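Local structure of 2-hydroxyisobutyryl-CoA synthetase (Aquincola tertiaricarbonis, 6HDY) at residues 66-69 against 70-74; 58-61 against 62-66; 105-109 against 110-114; 299-303 against 304-308. The protein belongs to the ANL superfamily of AMP-binding enzymes, a CoA synthetase built from an AMP-binding region and a smaller C-terminal domain. All coordinates share one frame; numbering follows the deposited sequence.

Four local contacts follow one another along the chain, none nested in or crossing another. Interaction 2 (58-66) comes first and ends helix 43-64. Interaction 1 (66-74) begins on P66, the residue the two share, and forms the short helix 66-74, which turns back so that W72 and R69 rest on the preceding helix. Interaction 3 (105-114) closes a turn after helix 97-106 and returns to the same neighbourhood, where D112 meets P66, F67 and R70. Interaction 4 (299-308) lies apart, its centre about 20 to 26 Å from the centres of the others, and closes the turn leading into strand 304-310 of the antiparallel sheet.

Interaction 1 of 4, residues 66-69 against 70-74. With SO4 (sulfate ion), chain D.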
loop_
_atom_site.group_PDB
_atom_site.type_symbol
_atom_site.label_atom_id
_atom_site.label_comp_id
_atom_site.label_asym_id
_atom_site.label_seq_id
_atom_site.Cartn_x
_atom_site.Cartn_y
_atom_site.Cartn_z
ATOM N N PRO A 66 13.347 7.440 -28.546
ATOM C CA PRO A 66 13.610 6.751 -29.823
ATOM C C PRO A 66 12.476 5.797 -30.211
ATOM O O PRO A 66 12.362 5.462 -31.377
ATOM C CB PRO A 66 14.951 6.032 -29.582
ATOM C CG PRO A 66 15.524 6.661 -28.358
ATOM C CD PRO A 66 14.348 7.065 -27.527
ATOM N N PHE A 67 11.615 5.400 -29.249
ATOM C CA PHE A 67 10.444 4.557 -29.490
ATOM C C PHE A 67 9.494 5.299 -30.411
ATOM O O PHE A 67 9.049 4.722 -31.399
ATOM C CB PHE A 67 9.729 4.199 -28.164
ATOM C CG PHE A 67 8.352 3.597 -28.337
ATOM C CD1 PHE A 67 8.199 2.261 -28.686
ATOM C CD2 PHE A 67 7.211 4.377 -28.192
ATOM C CE1 PHE A 67 6.925 1.716 -28.893
ATOM C CE2 PHE A 67 5.943 3.828 -28.391
ATOM C CZ PHE A 67 5.811 2.499 -28.737
ATOM N N TYR A 68 9.164 6.570 -30.069
ATOM C CA TYR A 68 8.309 7.418 -30.884
ATOM C C TYR A 68 8.996 7.844 -32.170
ATOM O O TYR A 68 8.356 7.816 -33.212
ATOM C CB TYR A 68 7.802 8.630 -30.100
ATOM C CG TYR A 68 6.749 8.251 -29.091
ATOM C CD1 TYR A 68 5.495 7.798 -29.498
ATOM C CD2 TYR A 68 7.003 8.332 -27.726
ATOM C CE1 TYR A 68 4.535 7.403 -28.572
ATOM C CE2 TYR A 68 6.037 7.965 -26.788
ATOM C CZ TYR A 68 4.800 7.509 -27.219
ATOM O OH TYR A 68 3.846 7.140 -26.309
ATOM N N ARG A 69 10.292 8.190 -32.123
ATOM C CA ARG A 69 11.061 8.563 -33.325
ATOM C C ARG A 69 11.022 7.424 -34.376
ATOM O O ARG A 69 10.709 7.695 -35.534
ATOM C CB ARG A 69 12.505 8.988 -32.966
ATOM C CG ARG A 69 13.407 9.296 -34.164
ATOM C CD ARG A 69 13.423 10.756 -34.607
ATOM N NE ARG A 69 13.945 11.637 -33.562
ATOM C CZ ARG A 69 15.200 12.072 -33.482
ATOM N NH1 ARG A 69 16.081 11.766 -34.431
ATOM N NH2 ARG A 69 15.580 12.830 -32.464
ATOM N N ARG A 70 11.247 6.152 -33.942
ATOM C CA ARG A 70 11.213 4.955 -34.800
ATOM C C ARG A 70 9.818 4.642 -35.321
ATOM O O ARG A 70 9.664 4.362 -36.512
ATOM C CB ARG A 70 11.755 3.725 -34.060
ATOM C CG ARG A 70 13.265 3.554 -34.161
ATOM C CD ARG A 70 13.714 2.256 -33.503
ATOM N NE ARG A 70 13.368 2.204 -32.077
ATOM C CZ ARG A 70 14.162 2.622 -31.096
ATOM N NH1 ARG A 70 15.364 3.121 -31.370
ATOM N NH2 ARG A 70 13.764 2.546 -29.834
ATOM N N LYS A 71 8.812 4.676 -34.431
ATOM C CA LYS A 71 7.418 4.356 -34.741
ATOM C C LYS A 71 6.831 5.341 -35.723
ATOM O O LYS A 71 6.197 4.928 -36.694
ATOM C CB LYS A 71 6.554 4.283 -33.461
ATOM C CG LYS A 71 5.225 3.583 -33.691
ATOM C CD LYS A 71 4.244 3.755 -32.539
ATOM C CE LYS A 71 3.284 2.588 -32.403
ATOM N NZ LYS A 71 2.781 2.089 -33.721
ATOM N N TRP A 72 7.046 6.642 -35.471
ATOM C CA TRP A 72 6.540 7.718 -36.321
ATOM C C TRP A 72 7.171 7.724 -37.679
ATOM O O TRP A 72 6.443 7.891 -38.661
ATOM C CB TRP A 72 6.647 9.079 -35.640
ATOM C CG TRP A 72 5.775 9.191 -34.424
ATOM C CD1 TRP A 72 4.782 8.335 -34.035
ATOM C CD2 TRP A 72 5.855 10.200 -33.415
ATOM N NE1 TRP A 72 4.209 8.778 -32.874
ATOM C CE2 TRP A 72 4.865 9.909 -32.455
ATOM C CE3 TRP A 72 6.665 11.332 -33.231
ATOM C CZ2 TRP A 72 4.644 10.726 -31.339
ATOM C CZ3 TRP A 72 6.475 12.113 -32.103
ATOM C CH2 TRP A 72 5.467 11.819 -31.182
ATOM N N GLU A 73 8.497 7.486 -37.758
ATOM C CA GLU A 73 9.226 7.425 -39.039
ATOM C C GLU A 73 8.670 6.288 -39.921
ATOM O O GLU A 73 8.487 6.481 -41.125
ATOM C CB GLU A 73 10.734 7.239 -38.808
ATOM C CG GLU A 73 11.490 8.510 -38.435
ATOM C CD GLU A 73 12.932 8.316 -37.991
ATOM O OE1 GLU A 73 13.623 9.335 -37.755
ATOM O OE2 GLU A 73 13.373 7.149 -37.873
ATOM N N GLU A 74 8.354 5.134 -39.295
ATOM C CA GLU A 74 7.779 3.941 -39.919
ATOM C C GLU A 74 6.382 4.227 -40.518
ATOM O O GLU A 74 6.086 3.730 -41.613
ATOM C CB GLU A 74 7.743 2.776 -38.895
ATOM C CG GLU A 74 7.210 1.437 -39.404
ATOM C CD GLU A 74 7.860 0.878 -40.657
ATOM O OE1 GLU A 74 8.989 0.344 -40.557
ATOM O OE2 GLU A 74 7.235 0.973 -41.739
HETATM S S SO4 D . 11.304 -0.226 -29.653
HETATM O O1 SO4 D . 11.801 0.685 -28.593
HETATM O O2 SO4 D . 12.076 -1.479 -29.670
HETATM O O3 SO4 D . 11.433 0.461 -30.954
HETATM O O4 SO4 D . 9.884 -0.583 -29.457
#
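R70 folds back along P66 in the opening turns of helix 66-74, and P66 O meets it twice. As the first i to i+4 acceptor it takes the hydrogen bond from R70 N (2.9 Å), and it also sits over one face of the guanidinium, 3.3 Å above the plane. K71 N, W72 N and E73 N find F67 O, Y68 O and R69 O in the same way. The bend at chi3 (-60°) turns the R70 guanidinium toward the sulfate ion: R70 NE donates to sulfate O3 at 2.8 Å and R70 NH2 to sulfate O1 at 3.0 Å, with a weak third bond from NH2 to O3. NH2 also forms a salt bridge with D112, and S103 OG also hydrogen-bonds the sulfate, which probably comes from the crystallisation liquor. Beyond the helix, Y68 OH bonds to P336 O and I338 N, while R69 NE bonds to W62 O. The E73 carboxylate lies near R69 without its charged atoms touching: OE1 approaches R69 CD at 3.5 Å. On the buried side Y68 CB stands over the six-membered ring of W72, 3.9 Å from its centroid and 7° off the ring normal.

Interaction 2 of 4, residues 58-61 against 62-66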
loop_
_atom_site.group_PDB
_atom_site.type_symbol
_atom_site.label_atom_id
_atom_site.label_comp_id
_atom_site.label_asym_id
_atom_site.label_seq_id
_atom_site.Cartn_x
_atom_site.Cartn_y
_atom_site.Cartn_z
ATOM N N CYS A 58 4.568 16.108 -28.980
ATOM C CA CYS A 58 5.129 15.361 -30.101
ATOM C C CYS A 58 6.565 15.762 -30.404
ATOM O O CYS A 58 7.366 14.908 -30.777
ATOM C CB CYS A 58 4.230 15.474 -31.330
ATOM S SG CYS A 58 2.752 14.435 -31.248
ATOM N N GLN A 59 6.899 17.053 -30.220
ATOM C CA GLN A 59 8.256 17.566 -30.410
ATOM C C GLN A 59 9.106 17.040 -29.257
ATOM O O GLN A 59 10.233 16.587 -29.468
ATOM C CB GLN A 59 8.262 19.101 -30.414
ATOM C CG GLN A 59 7.818 19.721 -31.736
ATOM C CD GLN A 59 7.249 21.123 -31.602
ATOM O OE1 GLN A 59 7.588 21.889 -30.688
ATOM N NE2 GLN A 59 6.393 21.507 -32.545
ATOM N N TYR A 60 8.533 17.045 -28.040
ATOM C CA TYR A 60 9.217 16.544 -26.852
ATOM C C TYR A 60 9.543 15.051 -27.010
ATOM O O TYR A 60 10.665 14.665 -26.743
ATOM C CB TYR A 60 8.417 16.861 -25.567
ATOM C CG TYR A 60 8.996 16.199 -24.326
ATOM C CD1 TYR A 60 10.059 16.778 -23.629
ATOM C CD2 TYR A 60 8.500 14.979 -23.864
ATOM C CE1 TYR A 60 10.588 16.173 -22.492
ATOM C CE2 TYR A 60 9.047 14.353 -22.748
ATOM C CZ TYR A 60 10.090 14.954 -22.065
ATOM O OH TYR A 60 10.642 14.310 -20.986
ATOM N N ALA A 61 8.583 14.235 -27.493
ATOM C CA ALA A 61 8.762 12.787 -27.679
ATOM C C ALA A 61 9.757 12.475 -28.791
ATOM O O ALA A 61 10.579 11.583 -28.645
ATOM C CB ALA A 61 7.427 12.126 -27.951
ATOM N N TRP A 62 9.717 13.241 -29.889
ATOM C CA TRP A 62 10.657 13.102 -31.011
ATOM C C TRP A 62 12.089 13.322 -30.550
ATOM O O TRP A 62 13.009 12.664 -31.039
ATOM C CB TRP A 62 10.318 14.141 -32.072
ATOM C CG TRP A 62 11.150 14.090 -33.313
ATOM C CD1 TRP A 62 12.245 14.855 -33.602
ATOM C CD2 TRP A 62 10.867 13.330 -34.492
ATOM N NE1 TRP A 62 12.677 14.603 -34.884
ATOM C CE2 TRP A 62 11.831 13.691 -35.466
ATOM C CE3 TRP A 62 9.894 12.366 -34.821
ATOM C CZ2 TRP A 62 11.850 13.123 -36.748
ATOM C CZ3 TRP A 62 9.920 11.798 -36.086
ATOM C CH2 TRP A 62 10.889 12.173 -37.034
ATOM N N GLU A 63 12.270 14.255 -29.611
ATOM C CA GLU A 63 13.573 14.618 -29.060
ATOM C C GLU A 63 14.110 13.628 -28.039
ATOM O O GLU A 63 15.320 13.422 -28.006
ATOM C CB GLU A 63 13.487 16.015 -28.408
ATOM C CG GLU A 63 14.788 16.800 -28.412
ATOM C CD GLU A 63 15.302 17.153 -29.792
ATOM O OE1 GLU A 63 14.472 17.419 -30.694
ATOM O OE2 GLU A 63 16.542 17.149 -29.975
ATOM N N HIS A 64 13.235 13.047 -27.180
ATOM C CA HIS A 64 13.684 12.211 -26.062
ATOM C C HIS A 64 13.331 10.727 -26.123
ATOM O O HIS A 64 13.890 9.938 -25.368
ATOM C CB HIS A 64 13.145 12.814 -24.762
ATOM C CG HIS A 64 13.713 14.168 -24.480
ATOM N ND1 HIS A 64 12.927 15.300 -24.533
ATOM C CD2 HIS A 64 14.984 14.535 -24.221
ATOM C CE1 HIS A 64 13.740 16.315 -24.279
ATOM N NE2 HIS A 64 14.981 15.901 -24.077
ATOM N N ALA A 65 12.427 10.338 -27.010
ATOM C CA ALA A 65 11.988 8.948 -27.116
ATOM C C ALA A 65 12.314 8.305 -28.464
ATOM O O ALA A 65 11.578 8.513 -29.428
ATOM C CB ALA A 65 10.499 8.839 -26.823
ATOM N N PRO A 66 13.347 7.440 -28.546
ATOM C CA PRO A 66 13.610 6.751 -29.823
ATOM C C PRO A 66 12.476 5.797 -30.211
ATOM O O PRO A 66 12.362 5.462 -31.377
ATOM C CB PRO A 66 14.951 6.032 -29.582
ATOM C CG PRO A 66 15.524 6.661 -28.358
ATOM C CD PRO A 66 14.348 7.065 -27.527
#
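H64 ND1 lies over one face of the Y60 ring, 3.2 Å from Y60 CE1, and the two side chains cross at about a right angle. Their ring planes are inclined by 50° with centroids 4.7 Å apart, an oblique meeting of the two rings. E63 CB covers one face of the H64 imidazole near its rim, and F17 makes an edge-to-face pair with Y60. The torsions bring the rings together: CG of Y60 is anti to its backbone N (chi1 172°), whereas H64 CG lies beside its own (chi1 -64°). All this happens in the last turn of helix 43-64. W62 N bonds to C58 O at 3.0 Å and E63 N to Q59 O at 3.1 Å. Y60 O is then shared: H64 N donates to it at 3.1 Å, and H64 ND1 adds a weak bond at 3.2 Å, so the imidazole leans weakly on the carbonyl that its own backbone N uses. The final i to i+4 bond, A65 N to A61 O, is short at 2.8 Å, although A65 has already left helical angles and stands at the N-cap position of the following helix. Y60 OH reaches out to T333 O.

Interaction 3 of 4, residues 105-109 against 110-114; sequences AAHPP and FGDYV
The loop leaving helix 97-106 folds into a tight turn around a cis-proline, with H107 and D112 facing each other across it. The peptide bond before P109 is cis, and with P108 and P109 at the middle of a type VI turn the chain reverses from H107 to F110. One residue further on, G111 N donates to H107 O at 2.8 Å, an i to i+4 bond in which the donor approaches nearly along the C=O axis (163°). G111 has a positive phi, a conformation that glycine adopts readily. Beside this bond the carboxylate of D112 lies flat on the H107 imidazole: the planes are only 12° apart and OD2 stands over the ring centre, 3.3 Å above it. The pair is stacked rather than hydrogen-bonded, since the OD2 of D112 lies over the face of the ring and its salt bridge goes to R70. S103 OG takes a hydrogen bond from D112 N, and a sulfate lies about 3 Å from the H107 side chain at the nearest atoms. At the far side of the turn, P109 CG rests on one face of the F110 ring in a CH-pi contact, 3.8 Å from the centroid and 17° off the normal. F110 in turn packs on I121 and V124 of strand 121-126, its carbonyl bonded to Q335 NE2, while P109 touches M213 of the second subunit. The arrangement combines two known turn types: a type VI cis-proline turn enclosed by the wider i to i+4 loop of an alpha-turn.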
loop_
_atom_site.group_PDB
_atom_site.type_symbol
_atom_site.label_atom_id
_atom_site.label_comp_id
_atom_site.label_asym_id
_atom_site.label_seq_id
_atom_site.Cartn_x
_atom_site.Cartn_y
_atom_site.Cartn_z
ATOM N N ALA A 105 11.321 -4.858 -23.296
ATOM C CA ALA A 105 12.234 -6.010 -23.480
ATOM C C ALA A 105 13.552 -5.594 -24.166
ATOM O O ALA A 105 14.630 -6.021 -23.735
ATOM C CB ALA A 105 11.556 -7.109 -24.282
ATOM N N ALA A 106 13.475 -4.740 -25.213
ATOM C CA ALA A 106 14.676 -4.300 -25.932
ATOM C C ALA A 106 15.422 -3.197 -25.187
ATOM O O ALA A 106 16.641 -3.137 -25.276
ATOM C CB ALA A 106 14.322 -3.843 -27.332
ATOM N N HIS A 107 14.706 -2.336 -24.436
ATOM C CA HIS A 107 15.337 -1.245 -23.678
ATOM C C HIS A 107 14.893 -1.298 -22.210
ATOM O O HIS A 107 14.096 -0.472 -21.759
ATOM C CB HIS A 107 15.094 0.116 -24.358
ATOM C CG HIS A 107 15.442 0.094 -25.813
ATOM N ND1 HIS A 107 16.757 0.191 -26.242
ATOM C CD2 HIS A 107 14.643 -0.108 -26.886
ATOM C CE1 HIS A 107 16.709 0.093 -27.561
ATOM N NE2 HIS A 107 15.455 -0.077 -27.995
ATOM N N PRO A 108 15.388 -2.307 -21.451
ATOM C CA PRO A 108 14.957 -2.443 -20.061
ATOM C C PRO A 108 15.518 -1.391 -19.102
ATOM O O PRO A 108 16.599 -0.871 -19.335
ATOM C CB PRO A 108 15.411 -3.862 -19.702
ATOM C CG PRO A 108 16.581 -4.116 -20.546
ATOM C CD PRO A 108 16.368 -3.361 -21.817
ATOM N N PRO A 109 14.822 -1.075 -17.995
ATOM C CA PRO A 109 13.515 -1.594 -17.572
ATOM C C PRO A 109 12.277 -0.849 -18.074
ATOM O O PRO A 109 11.195 -1.445 -18.084
ATOM C CB PRO A 109 13.617 -1.530 -16.051
ATOM C CG PRO A 109 14.516 -0.351 -15.768
ATOM C CD PRO A 109 15.367 -0.125 -17.004
ATOM N N PHE A 110 12.400 0.441 -18.443
ATOM C CA PHE A 110 11.234 1.279 -18.775
ATOM C C PHE A 110 10.916 1.494 -20.261
ATOM O O PHE A 110 9.899 2.119 -20.574
ATOM C CB PHE A 110 11.363 2.640 -18.073
ATOM C CG PHE A 110 11.548 2.472 -16.588
ATOM C CD1 PHE A 110 10.620 1.756 -15.828
ATOM C CD2 PHE A 110 12.695 2.946 -15.956
ATOM C CE1 PHE A 110 10.832 1.533 -14.466
ATOM C CE2 PHE A 110 12.886 2.744 -14.582
ATOM C CZ PHE A 110 11.938 2.062 -13.844
ATOM N N GLY A 111 11.743 0.968 -21.154
ATOM C CA GLY A 111 11.504 1.129 -22.582
ATOM C C GLY A 111 12.132 2.368 -23.184
ATOM O O GLY A 111 12.666 3.235 -22.476
ATOM N N ASP A 112 12.039 2.470 -24.510
ATOM C CA ASP A 112 12.621 3.602 -25.201
ATOM C C ASP A 112 11.668 4.797 -25.317
ATOM O O ASP A 112 11.935 5.733 -26.077
ATOM C CB ASP A 112 13.218 3.192 -26.542
ATOM C CG ASP A 112 14.707 3.427 -26.550
ATOM O OD1 ASP A 112 15.256 3.848 -25.490
ATOM O OD2 ASP A 112 15.332 3.223 -27.612
ATOM N N TYR A 113 10.622 4.803 -24.492
ATOM C CA TYR A 113 9.657 5.886 -24.407
ATOM C C TYR A 113 9.690 6.552 -23.020
ATOM O O TYR A 113 8.828 7.378 -22.741
ATOM C CB TYR A 113 8.242 5.402 -24.788
ATOM C CG TYR A 113 7.754 4.243 -23.953
ATOM C CD1 TYR A 113 8.154 2.939 -24.238
ATOM C CD2 TYR A 113 6.919 4.448 -22.858
ATOM C CE1 TYR A 113 7.756 1.871 -23.442
ATOM C CE2 TYR A 113 6.492 3.381 -22.065
ATOM C CZ TYR A 113 6.943 2.096 -22.346
ATOM O OH TYR A 113 6.528 1.017 -21.612
ATOM N N VAL A 114 10.697 6.227 -22.173
ATOM C CA VAL A 114 10.818 6.785 -20.820
ATOM C C VAL A 114 10.996 8.336 -20.825
ATOM O O VAL A 114 10.378 9.008 -20.006
ATOM C CB VAL A 114 11.878 6.058 -19.964
ATOM C CG1 VAL A 114 13.304 6.264 -20.497
ATOM C CG2 VAL A 114 11.769 6.457 -18.502
#

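Interaction 4 of 4, residues 299-303 against 304-308; sequences CWQDI and IYTEV
The turn between strand 297-299 and strand 304-310 leads into the antiparallel sheet, and Q301 closes it by reaching across to T306. It starts as an inverse gamma turn centred on W300 and continues as a type I turn from W300 to I303, with I303 N bonded to W300 O. A weak bond from I304 N reaches that same carbonyl at 3.4 Å. The side-chain amide of Q301 stands in for a neighbouring strand: OE1 accepts from T306 N at 2.9 Å, and NE2 donates to T306 O at 3.0 Å. The second bond is nearly straight (168°), with NE2 in the plane of the T306 carbonyl, on a lone pair; that oxygen also lies close to the Q301 amide plane. Two bonds thus fix the amide's rotation and satisfy both backbone polar atoms, N and O, of the buried T306. CG of Q301 lies beside the backbone N (chi1 -68°), and a bend at chi2 (-60°) brings the amide round to the strand. The residues flanking T306, Y305 and E307, pair through their backbones with T328 and V326 of strand 322-329. D302 bonds to Y359 OH and forms salt bridges with R153 and R38. The I304 side chain lies about 10 Å from (3S)-3-hydroxybutanoic acid. NE2 of Q301 comes to 3.5 Å from Y305 CD1, oblique to the ring, and C299 SG touches T306 CG2 at 4.0 Å.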
loop_
_atom_site.group_PDB
_atom_site.type_symbol
_atom_site.label_atom_id
_atom_site.label_comp_id
_atom_site.label_asym_id
_atom_site.label_seq_id
_atom_site.Cartn_x
_atom_site.Cartn_y
_atom_site.Cartn_z
ATOM N N CYS A 299 -14.716 13.719 -20.250
ATOM C CA CYS A 299 -13.363 13.601 -20.784
ATOM C C CYS A 299 -12.688 14.920 -20.490
ATOM O O CYS A 299 -12.930 15.885 -21.205
ATOM C CB CYS A 299 -13.386 13.322 -22.287
ATOM S SG CYS A 299 -14.277 11.823 -22.752
ATOM N N TRP A 300 -11.860 14.974 -19.436
ATOM C CA TRP A 300 -11.122 16.175 -19.042
ATOM C C TRP A 300 -9.964 16.368 -20.033
ATOM O O TRP A 300 -8.819 16.024 -19.760
ATOM C CB TRP A 300 -10.656 16.054 -17.589
ATOM C CG TRP A 300 -11.775 15.932 -16.600
ATOM C CD1 TRP A 300 -12.657 14.900 -16.482
ATOM C CD2 TRP A 300 -12.069 16.837 -15.524
ATOM N NE1 TRP A 300 -13.517 15.128 -15.434
ATOM C CE2 TRP A 300 -13.171 16.301 -14.815
ATOM C CE3 TRP A 300 -11.498 18.049 -15.078
ATOM C CZ2 TRP A 300 -13.723 16.936 -13.684
ATOM C CZ3 TRP A 300 -12.049 18.678 -13.969
ATOM C CH2 TRP A 300 -13.144 18.125 -13.281
ATOM N N GLN A 301 -10.327 16.897 -21.222
ATOM C CA GLN A 301 -9.522 17.060 -22.431
ATOM C C GLN A 301 -8.197 17.814 -22.286
ATOM O O GLN A 301 -7.253 17.499 -23.018
ATOM C CB GLN A 301 -10.371 17.700 -23.539
ATOM C CG GLN A 301 -11.504 16.797 -24.063
ATOM C CD GLN A 301 -11.035 15.487 -24.665
ATOM O OE1 GLN A 301 -10.620 14.552 -23.962
ATOM N NE2 GLN A 301 -11.151 15.361 -25.975
ATOM N N ASP A 302 -8.131 18.825 -21.401
ATOM C CA ASP A 302 -6.910 19.612 -21.168
ATOM C C ASP A 302 -5.919 18.921 -20.214
ATOM O O ASP A 302 -4.821 19.458 -19.967
ATOM C CB ASP A 302 -7.241 21.038 -20.708
ATOM C CG ASP A 302 -8.182 21.060 -19.532
ATOM O OD1 ASP A 302 -9.396 20.847 -19.743
ATOM O OD2 ASP A 302 -7.700 21.248 -18.394
ATOM N N ILE A 303 -6.301 17.747 -19.668
ATOM C CA ILE A 303 -5.427 16.929 -18.816
ATOM C C ILE A 303 -4.818 15.817 -19.709
ATOM O O ILE A 303 -3.606 15.703 -19.796
ATOM C CB ILE A 303 -6.146 16.384 -17.534
ATOM C CG1 ILE A 303 -6.543 17.551 -16.579
ATOM C CG2 ILE A 303 -5.237 15.345 -16.809
ATOM C CD1 ILE A 303 -7.416 17.210 -15.360
ATOM N N ILE A 304 -5.679 15.045 -20.400
ATOM C CA ILE A 304 -5.359 13.995 -21.370
ATOM C C ILE A 304 -6.388 14.140 -22.494
ATOM O O ILE A 304 -7.585 14.246 -22.225
ATOM C CB ILE A 304 -5.372 12.554 -20.738
ATOM C CG1 ILE A 304 -4.112 12.313 -19.884
ATOM C CG2 ILE A 304 -5.593 11.409 -21.794
ATOM C CD1 ILE A 304 -4.208 11.131 -18.947
ATOM N N TYR A 305 -5.918 14.121 -23.742
ATOM C CA TYR A 305 -6.770 14.222 -24.919
ATOM C C TYR A 305 -7.366 12.855 -25.283
ATOM O O TYR A 305 -6.651 11.958 -25.739
ATOM C CB TYR A 305 -5.981 14.866 -26.085
ATOM C CG TYR A 305 -6.766 15.012 -27.370
ATOM C CD1 TYR A 305 -8.009 15.653 -27.388
ATOM C CD2 TYR A 305 -6.267 14.519 -28.571
ATOM C CE1 TYR A 305 -8.737 15.782 -28.569
ATOM C CE2 TYR A 305 -6.981 14.657 -29.761
ATOM C CZ TYR A 305 -8.210 15.296 -29.757
ATOM O OH TYR A 305 -8.900 15.429 -30.933
ATOM N N THR A 306 -8.671 12.686 -25.024
ATOM C CA THR A 306 -9.394 11.448 -25.328
ATOM C C THR A 306 -10.029 11.549 -26.736
ATOM O O THR A 306 -10.685 12.553 -27.066
ATOM C CB THR A 306 -10.466 11.135 -24.247
ATOM O OG1 THR A 306 -9.862 10.996 -22.961
ATOM C CG2 THR A 306 -11.281 9.862 -24.558
ATOM N N GLU A 307 -9.858 10.481 -27.533
ATOM C CA GLU A 307 -10.442 10.329 -28.859
ATOM C C GLU A 307 -11.232 9.023 -28.877
ATOM O O GLU A 307 -10.677 7.974 -28.562
ATOM C CB GLU A 307 -9.356 10.236 -29.921
ATOM C CG GLU A 307 -8.421 11.420 -30.022
ATOM C CD GLU A 307 -7.254 11.117 -30.934
ATOM O OE1 GLU A 307 -6.282 10.491 -30.459
ATOM O OE2 GLU A 307 -7.356 11.402 -32.147
ATOM N N VAL A 308 -12.508 9.062 -29.255
ATOM C CA VAL A 308 -13.276 7.819 -29.342
ATOM C C VAL A 308 -13.287 7.460 -30.826
ATOM O O VAL A 308 -13.833 8.184 -31.666
ATOM C CB VAL A 308 -14.637 7.880 -28.616
ATOM C CG1 VAL A 308 -15.493 6.649 -28.897
ATOM C CG2 VAL A 308 -14.416 8.056 -27.118
#